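Long-range contacts in transmembrane oligosaccharyl transferase (PDB 3WAJ), which is a membrane-embedded oligosaccharyl transferase of the STT3/AglB family from Archaeoglobus fulgidus, joining a helical GT-C-type transmembrane part to a soluble C-terminal part: residues A[51-59]-A[522-530]; A[514-523]-A[538-546]. All blocks are in the same frame, centred on the assembly; numbering follows the deposited sequence.

Contact 1: residues A[51-59]-A[522-530]; sequences YYRLIENTI and EYYLQLYPT
The guanidinium of Arg53 lies flat over one face of the Tyr524 ring, the two planes 26° apart and NH1 above the ring centre, while the hydroxyl of Tyr528 meets the edge of the guanidinium, close to its plane. This is a cation-pi stack, with CZ of Arg53 4.5 Å from the ring centroid of Tyr524, and it ties helix 47-60 of the STT3 N-terminal region to the end of helix 517-524 in the AglB core domain. With CG anti to the backbone N (chi1 176°), CG of Arg53 reaches OH of Tyr524 at 3.3 Å; the bend at chi2 then carries the guanidinium back over the ring. NH1 of Arg53 donates almost straight to O of Tyr524 (2.9 Å); NH2 of Arg53 makes a more bent bond, 140° at the hydrogen, to OH of Tyr528 (2.7 Å). Together with salt bridges from NE to Asp69 and Glu558, these bonds fix the rotation of the buried guanidinium. At the Tyr524 edge sits the carboxylate of Glu56, turned nearly perpendicular to the ring, with OE1 3.8 Å from CE1 of Tyr524. ND2 of Asn57 donates to O of Tyr524 (2.9 Å), which thus accepts two bonds, and to O of Gln526 (3.0 Å), approached from above its carbonyl plane.

Contact 2: residues A[514-523]-A[538-546]; sequences TPDGEKYDEY and FSYPFETYG
The hydroxyl of Tyr545 donates to O of Pro515 over 2.8 Å, lying in the carbonyl plane on a lone pair, and is also hydrogen-bonded to Arg563. This bond pins the short linker before helix 517-524 to the loop that leads into strand 546-548. Next to it begins an aromatic cluster of Tyr520, Tyr523, Phe542 and Tyr545. OH of Tyr520 stands over the centre of the Tyr545 ring, 3.2 Å above its plane, and accepts from the backbone N of Tyr545 (3.1 Å, 143° at the hydrogen). The ring of Tyr520 turns its edge to the Tyr545 face, in a T-shaped pair. The face of Tyr520 in turn receives the edge of Phe542, whose CZ comes within 3.8 Å of CE1 of Tyr520, the planes 73° apart. Phe542 takes a chi1 of 71°, placing CG between its backbone N and carbonyl carbon and aiming the ring at the helix. Phe542 also turns its edge, offset, to the face of Tyr523, while CB of Lys519 makes an off-centre CH-pi contact with the Phe542 ring, 4.1 Å from its centroid. Beyond, CG of Pro541 packs 3.3 Å from CE2 of Tyr523. Met564 of strand 564-565 touches Tyr520, Tyr523 and Tyr540, while Lys606 of strand 605-611 meets Pro515 and Tyr545, and Tyr607 of the same strand does likewise.

Helix 517-524 serves both contacts, offering its C-terminal end to contact 1 and one side of it, Lys519, Tyr520 and Tyr523, to contact 2. Contact 1 is the more buried and joins regions 463 residues apart, whereas contact 2 closes a local excursion of the chain and is only partly buried, with Pro541 and Glu543 at the surface. Their chemistry follows: charged and amide donors gripping backbone carbonyls beside helix 47-60, against mainly ring-on-ring packing with two hydrogen bonds beside the loop. Tyr523 couples them, its ring packing in contact 2 while its carbonyl oxygen accepts from Tyr528, the tyrosine that meets Arg53 in contact 1.

Contact 1: residues A[51-59]-A[522-530]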
loop_
_atom_site.group_PDB
_atom_site.type_symbol
_atom_site.label_atom_id
_atom_site.label_comp_id
_atom_site.label_asym_id
_atom_site.label_seq_id
_atom_site.Cartn_x
_atom_site.Cartn_y
_atom_site.Cartn_z
ATOM N N TYR A 51 -0.716 5.542 -9.557
ATOM C CA TYR A 51 -1.702 5.883 -10.590
ATOM C C TYR A 51 -1.345 7.219 -11.230
ATOM O O TYR A 51 -1.293 7.343 -12.447
ATOM C CB TYR A 51 -3.143 5.879 -10.063
ATOM C CG TYR A 51 -3.741 4.519 -10.264
ATOM C CD1 TYR A 51 -3.968 4.031 -11.545
ATOM C CD2 TYR A 51 -4.004 3.686 -9.183
ATOM C CE1 TYR A 51 -4.452 2.752 -11.743
ATOM C CE2 TYR A 51 -4.506 2.412 -9.369
ATOM C CZ TYR A 51 -4.717 1.948 -10.642
ATOM O OH TYR A 51 -5.217 0.684 -10.812
ATOM N N TYR A 52 -1.066 8.192 -10.378
ATOM C CA TYR A 52 -0.660 9.521 -10.787
ATOM C C TYR A 52 0.518 9.442 -11.755
ATOM O O TYR A 52 0.485 10.050 -12.829
ATOM C CB TYR A 52 -0.324 10.311 -9.523
ATOM C CG TYR A 52 0.364 11.641 -9.684
ATOM C CD1 TYR A 52 1.541 11.911 -8.975
ATOM C CD2 TYR A 52 -0.161 12.644 -10.497
ATOM C CE1 TYR A 52 2.184 13.129 -9.065
ATOM C CE2 TYR A 52 0.495 13.890 -10.605
ATOM C CZ TYR A 52 1.662 14.113 -9.874
ATOM O OH TYR A 52 2.323 15.313 -9.949
ATOM N N ARG A 53 1.543 8.679 -11.376
ATOM C CA ARG A 53 2.716 8.477 -12.219
ATOM C C ARG A 53 2.290 7.916 -13.586
ATOM O O ARG A 53 2.748 8.388 -14.632
ATOM C CB ARG A 53 3.727 7.551 -11.512
ATOM C CG ARG A 53 4.989 7.170 -12.313
ATOM C CD ARG A 53 4.738 6.050 -13.378
ATOM N NE ARG A 53 5.989 5.697 -14.048
ATOM C CZ ARG A 53 6.585 6.466 -14.956
ATOM N NH1 ARG A 53 6.020 7.604 -15.333
ATOM N NH2 ARG A 53 7.732 6.087 -15.497
ATOM N N LEU A 54 1.426 6.908 -13.563
ATOM C CA LEU A 54 0.971 6.276 -14.795
ATOM C C LEU A 54 0.111 7.220 -15.647
ATOM O O LEU A 54 0.293 7.303 -16.859
ATOM C CB LEU A 54 0.208 4.987 -14.502
ATOM C CG LEU A 54 0.993 3.833 -13.891
ATOM C CD1 LEU A 54 0.049 2.605 -13.683
ATOM C CD2 LEU A 54 2.173 3.476 -14.779
ATOM N N ILE A 55 -0.827 7.922 -15.014
ATOM C CA ILE A 55 -1.756 8.781 -15.745
ATOM C C ILE A 55 -1.012 9.935 -16.461
ATOM O O ILE A 55 -1.277 10.243 -17.613
ATOM C CB ILE A 55 -2.885 9.289 -14.816
ATOM C CG1 ILE A 55 -3.849 8.144 -14.502
ATOM C CG2 ILE A 55 -3.646 10.461 -15.446
ATOM C CD1 ILE A 55 -4.801 8.412 -13.336
ATOM N N GLU A 56 -0.067 10.547 -15.763
ATOM C CA GLU A 56 0.806 11.569 -16.321
ATOM C C GLU A 56 1.544 11.051 -17.562
ATOM O O GLU A 56 1.608 11.717 -18.594
ATOM C CB GLU A 56 1.824 11.965 -15.249
ATOM C CG GLU A 56 2.484 13.329 -15.413
ATOM C CD GLU A 56 3.020 13.867 -14.086
ATOM O OE1 GLU A 56 2.903 13.161 -13.066
ATOM O OE2 GLU A 56 3.549 14.992 -14.049
ATOM N N ASN A 57 2.112 9.859 -17.449
ATOM C CA ASN A 57 2.823 9.252 -18.562
ATOM C C ASN A 57 1.865 8.887 -19.708
ATOM O O ASN A 57 2.188 9.044 -20.885
ATOM C CB ASN A 57 3.586 8.011 -18.081
ATOM C CG ASN A 57 4.333 7.335 -19.190
ATOM O OD1 ASN A 57 3.722 6.750 -20.084
ATOM N ND2 ASN A 57 5.664 7.402 -19.146
ATOM N N THR A 58 0.687 8.396 -19.354
ATOM C CA THR A 58 -0.308 8.021 -20.344
ATOM C C THR A 58 -0.855 9.253 -21.060
ATOM O O THR A 58 -1.067 9.230 -22.272
ATOM C CB THR A 58 -1.456 7.270 -19.695
ATOM O OG1 THR A 58 -0.935 6.137 -18.983
ATOM C CG2 THR A 58 -2.455 6.810 -20.756
ATOM N N ILE A 59 -1.084 10.329 -20.308
ATOM C CA ILE A 59 -1.562 11.554 -20.923
ATOM C C ILE A 59 -0.566 11.979 -22.000
ATOM O O ILE A 59 -0.946 12.224 -23.144
ATOM C CB ILE A 59 -1.787 12.688 -19.906
ATOM C CG1 ILE A 59 -3.076 12.456 -19.092
ATOM C CG2 ILE A 59 -1.886 14.017 -20.628
ATOM C CD1 ILE A 59 -3.330 13.528 -17.981
ATOM N N GLU A 522 12.408 13.925 -18.661
ATOM C CA GLU A 522 12.053 13.390 -19.995
ATOM C C GLU A 522 11.686 11.921 -19.913
ATOM O O GLU A 522 10.684 11.483 -20.478
ATOM C CB GLU A 522 13.228 13.457 -20.975
ATOM C CG GLU A 522 13.889 14.783 -21.162
ATOM C CD GLU A 522 15.269 14.620 -21.757
ATOM O OE1 GLU A 522 15.873 13.549 -21.533
ATOM O OE2 GLU A 522 15.739 15.542 -22.453
ATOM N N TYR A 523 12.543 11.154 -19.238
ATOM C CA TYR A 523 12.440 9.695 -19.244
ATOM C C TYR A 523 11.148 9.264 -18.556
ATOM O O TYR A 523 10.467 8.347 -19.008
ATOM C CB TYR A 523 13.680 9.057 -18.578
ATOM C CG TYR A 523 13.804 7.576 -18.842
ATOM C CD1 TYR A 523 14.000 6.690 -17.804
ATOM C CD2 TYR A 523 13.701 7.065 -20.135
ATOM C CE1 TYR A 523 14.120 5.326 -18.036
ATOM C CE2 TYR A 523 13.799 5.707 -20.381
ATOM C CZ TYR A 523 14.017 4.841 -19.327
ATOM O OH TYR A 523 14.119 3.483 -19.547
ATOM N N TYR A 524 10.810 9.967 -17.479
ATOM C CA TYR A 524 9.557 9.786 -16.752
ATOM C C TYR A 524 8.348 9.728 -17.687
ATOM O O TYR A 524 7.383 9.010 -17.412
ATOM C CB TYR A 524 9.402 10.960 -15.779
ATOM C CG TYR A 524 8.349 10.802 -14.709
ATOM C CD1 TYR A 524 7.109 11.415 -14.839
ATOM C CD2 TYR A 524 8.601 10.051 -13.563
ATOM C CE1 TYR A 524 6.145 11.292 -13.869
ATOM C CE2 TYR A 524 7.632 9.910 -12.577
ATOM C CZ TYR A 524 6.406 10.539 -12.736
ATOM O OH TYR A 524 5.427 10.430 -11.775
ATOM N N LEU A 525 8.407 10.470 -18.797
ATOM C CA LEU A 525 7.249 10.579 -19.686
ATOM C C LEU A 525 7.310 9.677 -20.919
ATOM O O LEU A 525 6.401 9.688 -21.743
ATOM C CB LEU A 525 7.017 12.030 -20.077
ATOM C CG LEU A 525 6.837 12.929 -18.852
ATOM C CD1 LEU A 525 6.848 14.386 -19.252
ATOM C CD2 LEU A 525 5.523 12.589 -18.133
ATOM N N GLN A 526 8.365 8.875 -21.033
ATOM C CA GLN A 526 8.542 8.024 -22.209
ATOM C C GLN A 526 7.727 6.743 -22.170
ATOM O O GLN A 526 7.512 6.130 -21.106
ATOM C CB GLN A 526 10.012 7.638 -22.397
ATOM C CG GLN A 526 10.906 8.788 -22.736
ATOM C CD GLN A 526 10.485 9.464 -24.014
ATOM O OE1 GLN A 526 10.125 10.639 -24.012
ATOM N NE2 GLN A 526 10.527 8.726 -25.117
ATOM N N LEU A 527 7.331 6.314 -23.361
ATOM C CA LEU A 527 6.560 5.107 -23.522
ATOM C C LEU A 527 7.502 3.919 -23.572
ATOM O O LEU A 527 7.854 3.448 -24.646
ATOM C CB LEU A 527 5.740 5.194 -24.810
ATOM C CG LEU A 527 4.769 4.038 -25.017
ATOM C CD1 LEU A 527 3.716 4.050 -23.905
ATOM C CD2 LEU A 527 4.131 4.136 -26.389
ATOM N N TYR A 528 7.915 3.437 -22.409
ATOM C CA TYR A 528 8.833 2.304 -22.351
ATOM C C TYR A 528 8.209 1.096 -23.030
ATOM O O TYR A 528 7.000 0.888 -22.954
ATOM C CB TYR A 528 9.190 1.958 -20.899
ATOM C CG TYR A 528 9.250 3.171 -20.017
ATOM C CD1 TYR A 528 10.340 4.024 -20.056
ATOM C CD2 TYR A 528 8.207 3.472 -19.148
ATOM C CE1 TYR A 528 10.390 5.148 -19.257
ATOM C CE2 TYR A 528 8.248 4.585 -18.341
ATOM C CZ TYR A 528 9.342 5.424 -18.400
ATOM O OH TYR A 528 9.393 6.541 -17.604
ATOM N N PRO A 529 9.040 0.301 -23.714
ATOM C CA PRO A 529 8.600 -0.949 -24.347
ATOM C C PRO A 529 8.525 -2.064 -23.310
ATOM O O PRO A 529 9.309 -2.077 -22.363
ATOM C CB PRO A 529 9.726 -1.237 -25.351
ATOM C CG PRO A 529 10.927 -0.660 -24.718
ATOM C CD PRO A 529 10.463 0.582 -23.977
ATOM N N THR A 530 7.593 -2.990 -23.481
ATOM C CA THR A 530 7.467 -4.113 -22.551
ATOM C C THR A 530 8.477 -5.207 -22.875
ATOM O O THR A 530 8.478 -5.744 -23.982
ATOM C CB THR A 530 6.051 -4.702 -22.567
ATOM O OG1 THR A 530 5.103 -3.654 -22.317
ATOM C CG2 THR A 530 5.922 -5.794 -21.503
HETATM O O HOH W 1 5.177 13.649 -11.050
#

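Contact 2: residues A[514-523]-A[538-546]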
loop_
_atom_site.group_PDB
_atom_site.type_symbol
_atom_site.label_atom_id
_atom_site.label_comp_id
_atom_site.label_asym_id
_atom_site.label_seq_id
_atom_site.Cartn_x
_atom_site.Cartn_y
_atom_site.Cartn_z
ATOM N N THR A 514 19.567 16.971 -6.877
ATOM C CA THR A 514 20.410 15.844 -7.258
ATOM C C THR A 514 20.577 15.895 -8.775
ATOM O O THR A 514 19.754 16.498 -9.452
ATOM C CB THR A 514 19.835 14.513 -6.731
ATOM O OG1 THR A 514 18.535 14.312 -7.286
ATOM C CG2 THR A 514 19.744 14.564 -5.202
ATOM N N PRO A 515 21.658 15.297 -9.308
ATOM C CA PRO A 515 22.015 15.554 -10.715
ATOM C C PRO A 515 21.132 14.881 -11.753
ATOM O O PRO A 515 20.439 13.909 -11.438
ATOM C CB PRO A 515 23.449 15.010 -10.828
ATOM C CG PRO A 515 23.626 14.090 -9.670
ATOM C CD PRO A 515 22.719 14.572 -8.582
ATOM N N ASP A 516 21.182 15.419 -12.974
ATOM C CA ASP A 516 20.505 14.874 -14.152
ATOM C C ASP A 516 18.971 15.006 -14.141
ATOM O O ASP A 516 18.262 14.194 -14.760
ATOM C CB ASP A 516 20.931 13.414 -14.394
ATOM C CG ASP A 516 22.431 13.252 -14.492
ATOM O OD1 ASP A 516 23.042 13.936 -15.338
ATOM O OD2 ASP A 516 22.996 12.454 -13.711
ATOM N N GLY A 517 18.462 16.038 -13.468
ATOM C CA GLY A 517 17.021 16.216 -13.314
ATOM C C GLY A 517 16.251 16.286 -14.615
ATOM O O GLY A 517 15.156 15.722 -14.740
ATOM N N GLU A 518 16.828 16.963 -15.603
ATOM C CA GLU A 518 16.181 17.088 -16.912
ATOM C C GLU A 518 15.977 15.716 -17.586
ATOM O O GLU A 518 14.911 15.434 -18.152
ATOM C CB GLU A 518 16.985 18.026 -17.814
ATOM C CG GLU A 518 16.132 18.828 -18.794
ATOM C CD GLU A 518 16.938 19.827 -19.632
ATOM O OE1 GLU A 518 16.357 20.852 -20.054
ATOM O OE2 GLU A 518 18.141 19.581 -19.883
ATOM N N LYS A 519 16.989 14.856 -17.516
ATOM C CA LYS A 519 16.867 13.527 -18.108
ATOM C C LYS A 519 15.783 12.706 -17.420
ATOM O O LYS A 519 14.917 12.105 -18.090
ATOM C CB LYS A 519 18.224 12.797 -18.123
ATOM C CG LYS A 519 19.286 13.501 -18.972
ATOM C CD LYS A 519 20.521 12.647 -19.197
ATOM C CE LYS A 519 21.641 13.447 -19.856
ATOM N NZ LYS A 519 22.134 14.500 -18.930
ATOM N N TYR A 520 15.819 12.703 -16.089
ATOM C CA TYR A 520 14.786 12.033 -15.305
ATOM C C TYR A 520 13.400 12.537 -15.708
ATOM O O TYR A 520 12.488 11.736 -15.900
ATOM C CB TYR A 520 15.053 12.195 -13.796
ATOM C CG TYR A 520 16.229 11.359 -13.341
ATOM C CD1 TYR A 520 16.146 9.970 -13.332
ATOM C CD2 TYR A 520 17.419 11.946 -12.944
ATOM C CE1 TYR A 520 17.213 9.184 -12.929
ATOM C CE2 TYR A 520 18.510 11.164 -12.537
ATOM C CZ TYR A 520 18.391 9.787 -12.540
ATOM O OH TYR A 520 19.451 9.002 -12.147
ATOM N N ASP A 521 13.244 13.853 -15.874
ATOM C CA ASP A 521 11.948 14.403 -16.298
ATOM C C ASP A 521 11.500 13.950 -17.684
ATOM O O ASP A 521 10.332 13.604 -17.861
ATOM C CB ASP A 521 11.904 15.932 -16.153
ATOM C CG ASP A 521 11.841 16.388 -14.683
ATOM O OD1 ASP A 521 11.841 17.609 -14.445
ATOM O OD2 ASP A 521 11.780 15.538 -13.774
ATOM N N GLU A 522 12.408 13.925 -18.661
ATOM C CA GLU A 522 12.053 13.390 -19.995
ATOM C C GLU A 522 11.686 11.921 -19.913
ATOM O O GLU A 522 10.684 11.483 -20.478
ATOM C CB GLU A 522 13.228 13.457 -20.975
ATOM C CG GLU A 522 13.889 14.783 -21.162
ATOM C CD GLU A 522 15.269 14.620 -21.757
ATOM O OE1 GLU A 522 15.873 13.549 -21.533
ATOM O OE2 GLU A 522 15.739 15.542 -22.453
ATOM N N TYR A 523 12.543 11.154 -19.238
ATOM C CA TYR A 523 12.440 9.695 -19.244
ATOM C C TYR A 523 11.148 9.264 -18.556
ATOM O O TYR A 523 10.467 8.347 -19.008
ATOM C CB TYR A 523 13.680 9.057 -18.578
ATOM C CG TYR A 523 13.804 7.576 -18.842
ATOM C CD1 TYR A 523 14.000 6.690 -17.804
ATOM C CD2 TYR A 523 13.701 7.065 -20.135
ATOM C CE1 TYR A 523 14.120 5.326 -18.036
ATOM C CE2 TYR A 523 13.799 5.707 -20.381
ATOM C CZ TYR A 523 14.017 4.841 -19.327
ATOM O OH TYR A 523 14.119 3.483 -19.547
ATOM N N PHE A 538 17.964 -3.573 -16.009
ATOM C CA PHE A 538 17.388 -3.003 -17.221
ATOM C C PHE A 538 18.453 -2.189 -17.911
ATOM O O PHE A 538 19.368 -1.682 -17.273
ATOM C CB PHE A 538 16.200 -2.101 -16.853
ATOM C CG PHE A 538 15.474 -1.494 -18.035
ATOM C CD1 PHE A 538 14.464 -2.185 -18.687
ATOM C CD2 PHE A 538 15.765 -0.204 -18.458
ATOM C CE1 PHE A 538 13.774 -1.607 -19.773
ATOM C CE2 PHE A 538 15.083 0.385 -19.540
ATOM C CZ PHE A 538 14.083 -0.313 -20.192
ATOM N N SER A 539 18.324 -2.042 -19.216
ATOM C CA SER A 539 19.310 -1.310 -19.988
ATOM C C SER A 539 18.827 0.129 -20.190
ATOM O O SER A 539 18.122 0.425 -21.160
ATOM C CB SER A 539 19.529 -2.018 -21.333
ATOM O OG SER A 539 20.552 -1.380 -22.052
ATOM N N TYR A 540 19.194 1.017 -19.267
ATOM C CA TYR A 540 18.737 2.410 -19.309
ATOM C C TYR A 540 19.376 3.187 -20.455
ATOM O O TYR A 540 20.524 2.933 -20.787
ATOM C CB TYR A 540 19.014 3.097 -17.967
ATOM C CG TYR A 540 18.207 2.491 -16.850
ATOM C CD1 TYR A 540 18.693 1.423 -16.120
ATOM C CD2 TYR A 540 16.947 2.984 -16.532
ATOM C CE1 TYR A 540 17.941 0.849 -15.083
ATOM C CE2 TYR A 540 16.189 2.432 -15.504
ATOM C CZ TYR A 540 16.689 1.357 -14.782
ATOM O OH TYR A 540 15.927 0.797 -13.765
ATOM N N PRO A 541 18.623 4.139 -21.052
ATOM C CA PRO A 541 19.038 4.935 -22.220
ATOM C C PRO A 541 19.991 6.037 -21.817
ATOM O O PRO A 541 20.425 6.841 -22.643
ATOM C CB PRO A 541 17.727 5.581 -22.704
ATOM C CG PRO A 541 16.631 4.915 -21.924
ATOM C CD PRO A 541 17.235 4.445 -20.653
ATOM N N PHE A 542 20.286 6.090 -20.528
ATOM C CA PHE A 542 21.265 7.033 -20.029
ATOM C C PHE A 542 21.868 6.578 -18.704
ATOM O O PHE A 542 21.390 5.662 -18.025
ATOM C CB PHE A 542 20.671 8.447 -19.895
ATOM C CG PHE A 542 19.660 8.601 -18.752
ATOM C CD1 PHE A 542 18.419 7.956 -18.792
ATOM C CD2 PHE A 542 19.943 9.416 -17.658
ATOM C CE1 PHE A 542 17.479 8.113 -17.750
ATOM C CE2 PHE A 542 19.020 9.575 -16.621
ATOM C CZ PHE A 542 17.783 8.927 -16.668
ATOM N N GLU A 543 22.943 7.262 -18.380
ATOM C CA GLU A 543 23.684 7.151 -17.146
ATOM C C GLU A 543 22.768 7.398 -15.902
ATOM O O GLU A 543 22.435 8.533 -15.581
ATOM C CB GLU A 543 24.835 8.178 -17.275
ATOM C CG GLU A 543 24.493 9.482 -18.171
ATOM C CD GLU A 543 24.532 9.322 -19.748
ATOM O OE1 GLU A 543 24.083 10.241 -20.489
ATOM O OE2 GLU A 543 25.017 8.296 -20.266
ATOM N N THR A 544 22.348 6.335 -15.214
ATOM C CA THR A 544 21.401 6.468 -14.093
ATOM C C THR A 544 21.952 6.149 -12.690
ATOM O O THR A 544 23.054 5.638 -12.547
ATOM C CB THR A 544 20.147 5.586 -14.295
ATOM O OG1 THR A 544 20.526 4.202 -14.366
ATOM C CG2 THR A 544 19.377 5.998 -15.544
ATOM N N TYR A 545 21.158 6.419 -11.654
ATOM C CA TYR A 545 21.509 5.999 -10.289
ATOM C C TYR A 545 20.258 5.644 -9.487
ATOM O O TYR A 545 19.148 6.059 -9.839
ATOM C CB TYR A 545 22.339 7.075 -9.544
ATOM C CG TYR A 545 21.686 8.443 -9.491
ATOM C CD1 TYR A 545 20.623 8.701 -8.631
ATOM C CD2 TYR A 545 22.144 9.483 -10.294
ATOM C CE1 TYR A 545 20.019 9.949 -8.588
ATOM C CE2 TYR A 545 21.548 10.744 -10.253
ATOM C CZ TYR A 545 20.485 10.963 -9.394
ATOM O OH TYR A 545 19.887 12.205 -9.347
ATOM N N GLY A 546 20.433 4.886 -8.407
ATOM C CA GLY A 546 19.295 4.462 -7.622
ATOM C C GLY A 546 19.195 5.184 -6.295
ATOM O O GLY A 546 20.185 5.693 -5.746
#